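Local structure of xyloglucan-specific endo-beta-1,4-glucanase (4W87) at residues Y198-D203 with A221-T226. The protein hydrolyses internal beta-1,4-glucosidic bonds in the backbone of xyloglucan, as a glycoside hydrolase family 5 enzyme with a TIM-barrel fold. The protein carries 1 engineered substitution. Sequence-based numbering, arbitrary orientation.
Sequences YGHNSD and ALHTYT. With XYS (alpha-D-xylopyranose), chain C.
His200 lays its imidazole against that of His223 in an offset stack, ring centres 3.9 Å apart and planes 27° from parallel. The overlap is partial: His200 CD2 comes over the rim of the His223 face, 3.2 Å from His223 NE2, while His200 CB makes a CH-pi contact with the same ring. In each, CG stands anti to its own carbonyl carbon, beside the backbone N (chi1 -86° at His200, -62° at His223). The backbones are tied by a hydrogen bond from His223 N to His200 O, 3.1 Å. His200 NE2 is hydrogen-bonded to Glu145 and His223 ND1 to Glu149, which fixes the turn of both rings. With His223 cut back to an alanine, one face of His200 is likely to lose its cover and Glu149 its imidazole partner. Leu222 CD2 packs 3.6 Å from Asn201 O. Asn201 OD1, held by Thr206 and by Asp203 N in an Asx turn, steadies the amide whose ND2 donates to xylose O3 (2.9 Å); xylose O2 donates to Gly199 O, consistent with the loop gripping a xylosyl branch in the substrate cleft. The contact joins the loop between strand 193-196 and helix 204-208 to barrel strand 218-223, with strand 267-272 alongside and helix 246-261 against Leu222 and Ser202.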
ATOM      1  N   TYR A 198     -11.829   4.332   3.522  1.00 23.89           N
ATOM      2  CA  TYR A 198     -12.266   4.649   2.194  1.00 24.23           C
ATOM      3  C   TYR A 198     -11.128   5.423   1.469  1.00 24.95           C
ATOM      4  O   TYR A 198     -10.436   6.282   2.033  1.00 26.85           O
ATOM      5  CB  TYR A 198     -13.606   5.390   2.249  1.00 23.08           C
ATOM      6  CG  TYR A 198     -14.170   5.706   0.916  1.00 24.04           C
ATOM      7  CD1 TYR A 198     -13.599   6.702   0.117  1.00 25.85           C
ATOM      8  CD2 TYR A 198     -15.225   4.984   0.396  1.00 25.44           C
ATOM      9  CE1 TYR A 198     -14.114   6.999  -1.120  1.00 25.65           C
ATOM     10  CE2 TYR A 198     -15.733   5.263  -0.847  1.00 26.85           C
ATOM     11  CZ  TYR A 198     -15.177   6.267  -1.603  1.00 26.60           C
ATOM     12  OH  TYR A 198     -15.684   6.531  -2.887  1.00 29.25           O
ATOM     13  N   GLY A 199     -10.819   5.015   0.266  1.00 24.95           N
ATOM     14  CA  GLY A 199      -9.661   5.637  -0.440  1.00 25.82           C
ATOM     15  C   GLY A 199      -8.318   5.665   0.242  1.00 23.77           C
ATOM     16  O   GLY A 199      -7.405   6.302  -0.247  1.00 21.90           O
ATOM     17  N   HIS A 200      -8.165   4.925   1.335  1.00 24.47           N
ATOM     18  CA  HIS A 200      -6.995   5.092   2.218  1.00 24.14           C
ATOM     19  C   HIS A 200      -6.875   6.561   2.699  1.00 25.17           C
ATOM     20  O   HIS A 200      -5.795   7.026   2.984  1.00 22.46           O
ATOM     21  CB  HIS A 200      -5.690   4.688   1.539  1.00 22.74           C
ATOM     22  CG  HIS A 200      -5.356   3.245   1.640  1.00 24.85           C
ATOM     23  ND1 HIS A 200      -6.101   2.264   1.007  1.00 28.37           N
ATOM     24  CD2 HIS A 200      -4.350   2.602   2.274  1.00 24.07           C
ATOM     25  CE1 HIS A 200      -5.560   1.083   1.247  1.00 26.31           C
ATOM     26  NE2 HIS A 200      -4.500   1.259   2.014  1.00 24.13           N
ATOM     27  N   ASN A 201      -7.999   7.262   2.800  1.00 28.06           N
ATOM     28  CA  ASN A 201      -7.995   8.657   3.207  1.00 27.73           C
ATOM     29  C   ASN A 201      -7.919   8.774   4.732  1.00 30.41           C
ATOM     30  O   ASN A 201      -8.429   7.871   5.474  1.00 27.09           O
ATOM     31  CB  ASN A 201      -9.277   9.330   2.675  1.00 30.77           C
ATOM     32  CG  ASN A 201      -9.459  10.775   3.173  1.00 27.75           C
ATOM     33  OD1 ASN A 201     -10.106  11.043   4.164  1.00 27.04           O
ATOM     34  ND2 ASN A 201      -8.859  11.674   2.494  1.00 29.93           N
ATOM     35  N   SER A 202      -7.332   9.882   5.205  1.00 30.63           N
ATOM     36  CA  SER A 202      -7.073  10.065   6.638  1.00 32.04           C
ATOM     37  C   SER A 202      -7.650  11.321   7.270  1.00 34.83           C
ATOM     38  O   SER A 202      -7.248  11.678   8.374  1.00 33.35           O
ATOM     39  CB  SER A 202      -5.570   9.976   6.949  1.00 33.96           C
ATOM     40  OG  SER A 202      -4.882  11.146   6.588  1.00 35.52           O
ATOM     41  N   ASP A 203      -8.633  11.912   6.600  1.00 32.87           N
ATOM     42  CA  ASP A 203      -9.444  12.994   7.136  1.00 34.10           C
ATOM     43  C   ASP A 203     -10.303  12.489   8.299  1.00 34.73           C
ATOM     44  O   ASP A 203     -10.791  11.352   8.298  1.00 37.02           O
ATOM     45  CB  ASP A 203     -10.368  13.584   6.048  1.00 32.26           C
ATOM     46  CG  ASP A 203      -9.597  14.145   4.832  1.00 34.98           C
ATOM     47  OD1 ASP A 203      -8.381  14.396   4.936  1.00 36.98           O
ATOM     48  OD2 ASP A 203     -10.236  14.389   3.768  1.00 39.54           O
ATOM     49  N   ALA A 221      -4.207   0.826   7.452  1.00 23.67           N
ATOM     50  CA  ALA A 221      -3.367   1.457   6.460  1.00 24.97           C
ATOM     51  C   ALA A 221      -3.973   2.761   5.980  1.00 23.42           C
ATOM     52  O   ALA A 221      -5.180   2.923   5.869  1.00 27.67           O
ATOM     53  CB  ALA A 221      -3.114   0.569   5.289  1.00 23.94           C
ATOM     54  N   LEU A 222      -3.081   3.672   5.725  1.00 23.05           N
ATOM     55  CA  LEU A 222      -3.387   4.965   5.132  1.00 24.54           C
ATOM     56  C   LEU A 222      -2.361   5.327   4.071  1.00 23.54           C
ATOM     57  O   LEU A 222      -1.204   4.886   4.167  1.00 19.86           O
ATOM     58  CB  LEU A 222      -3.272   5.975   6.250  1.00 25.46           C
ATOM     59  CG  LEU A 222      -4.307   5.761   7.388  1.00 22.74           C
ATOM     60  CD1 LEU A 222      -3.930   6.706   8.479  1.00 23.77           C
ATOM     61  CD2 LEU A 222      -5.743   5.973   6.981  1.00 21.98           C
ATOM     62  N   HIS A 223      -2.781   6.137   3.101  1.00 24.78           N
ATOM     63  CA  HIS A 223      -1.887   6.831   2.159  1.00 24.50           C
ATOM     64  C   HIS A 223      -1.899   8.343   2.335  1.00 26.19           C
ATOM     65  O   HIS A 223      -2.944   8.992   2.284  1.00 28.07           O
ATOM     66  CB  HIS A 223      -2.304   6.571   0.725  1.00 24.06           C
ATOM     67  CG  HIS A 223      -2.228   5.133   0.346  1.00 24.03           C
ATOM     68  ND1 HIS A 223      -2.759   4.640  -0.837  1.00 23.79           N
ATOM     69  CD2 HIS A 223      -1.698   4.074   1.003  1.00 23.89           C
ATOM     70  CE1 HIS A 223      -2.561   3.333  -0.884  1.00 26.25           C
ATOM     71  NE2 HIS A 223      -1.916   2.965   0.219  1.00 26.26           N
ATOM     72  N   THR A 224      -0.721   8.917   2.453  1.00 28.52           N
ATOM     73  CA  THR A 224      -0.608  10.308   2.753  1.00 32.35           C
ATOM     74  C   THR A 224       0.503  10.856   1.926  1.00 37.94           C
ATOM     75  O   THR A 224       1.703  10.613   2.188  1.00 46.56           O
ATOM     76  CB  THR A 224      -0.183  10.434   4.194  1.00 34.28           C
ATOM     77  OG1 THR A 224       0.838   9.463   4.385  1.00 36.03           O
ATOM     78  CG2 THR A 224      -1.337  10.114   5.114  1.00 32.92           C
ATOM     79  N   TYR A 225       0.146  11.588   0.911  1.00 35.35           N
ATOM     80  CA  TYR A 225       1.206  12.111   0.092  1.00 36.56           C
ATOM     81  C   TYR A 225       1.169  13.612   0.406  1.00 36.38           C
ATOM     82  O   TYR A 225       0.814  14.438  -0.425  1.00 40.33           O
ATOM     83  CB  TYR A 225       0.902  11.812  -1.354  1.00 31.21           C
ATOM     84  CG  TYR A 225       1.117  10.400  -1.852  1.00 32.49           C
ATOM     85  CD1 TYR A 225       0.139   9.397  -1.710  1.00 33.16           C
ATOM     86  CD2 TYR A 225       2.246  10.096  -2.607  1.00 29.94           C
ATOM     87  CE1 TYR A 225       0.321   8.134  -2.289  1.00 28.88           C
ATOM     88  CE2 TYR A 225       2.403   8.858  -3.188  1.00 30.90           C
ATOM     89  CZ  TYR A 225       1.440   7.878  -3.024  1.00 29.87           C
ATOM     90  OH  TYR A 225       1.687   6.633  -3.608  1.00 25.92           O
ATOM     91  N   THR A 226       1.491  13.930   1.650  1.00 34.88           N
ATOM     92  CA  THR A 226       1.090  15.171   2.262  1.00 33.15           C
ATOM     93  C   THR A 226       2.244  16.129   2.369  1.00 32.46           C
ATOM     94  O   THR A 226       3.298  15.776   2.899  1.00 31.90           O
ATOM     95  CB  THR A 226       0.560  14.878   3.656  1.00 38.43           C
ATOM     96  OG1 THR A 226      -0.438  13.867   3.539  1.00 35.54           O
ATOM     97  CG2 THR A 226      -0.023  16.166   4.321  1.00 39.68           C
TER
HETATM   98  C1  XYS C   4      -4.977   9.000  -1.189  1.00 55.31           C
HETATM   99  C2  XYS C   4      -6.354   9.396  -0.569  1.00 55.50           C
HETATM  100  C3  XYS C   4      -6.525  10.907  -0.668  1.00 55.54           C
HETATM  101  C4  XYS C   4      -5.349  11.667  -0.021  1.00 54.72           C
HETATM  102  C5  XYS C   4      -3.998  11.199  -0.538  1.00 55.15           C
HETATM  103  O2  XYS C   4      -7.597   8.843  -1.114  1.00 49.25           O
HETATM  104  O3  XYS C   4      -7.818  11.187  -0.119  1.00 47.75           O
HETATM  105  O4  XYS C   4      -5.376  13.049  -0.335  1.00 54.37           O
HETATM  106  O5  XYS C   4      -3.957   9.766  -0.522  1.00 57.77           O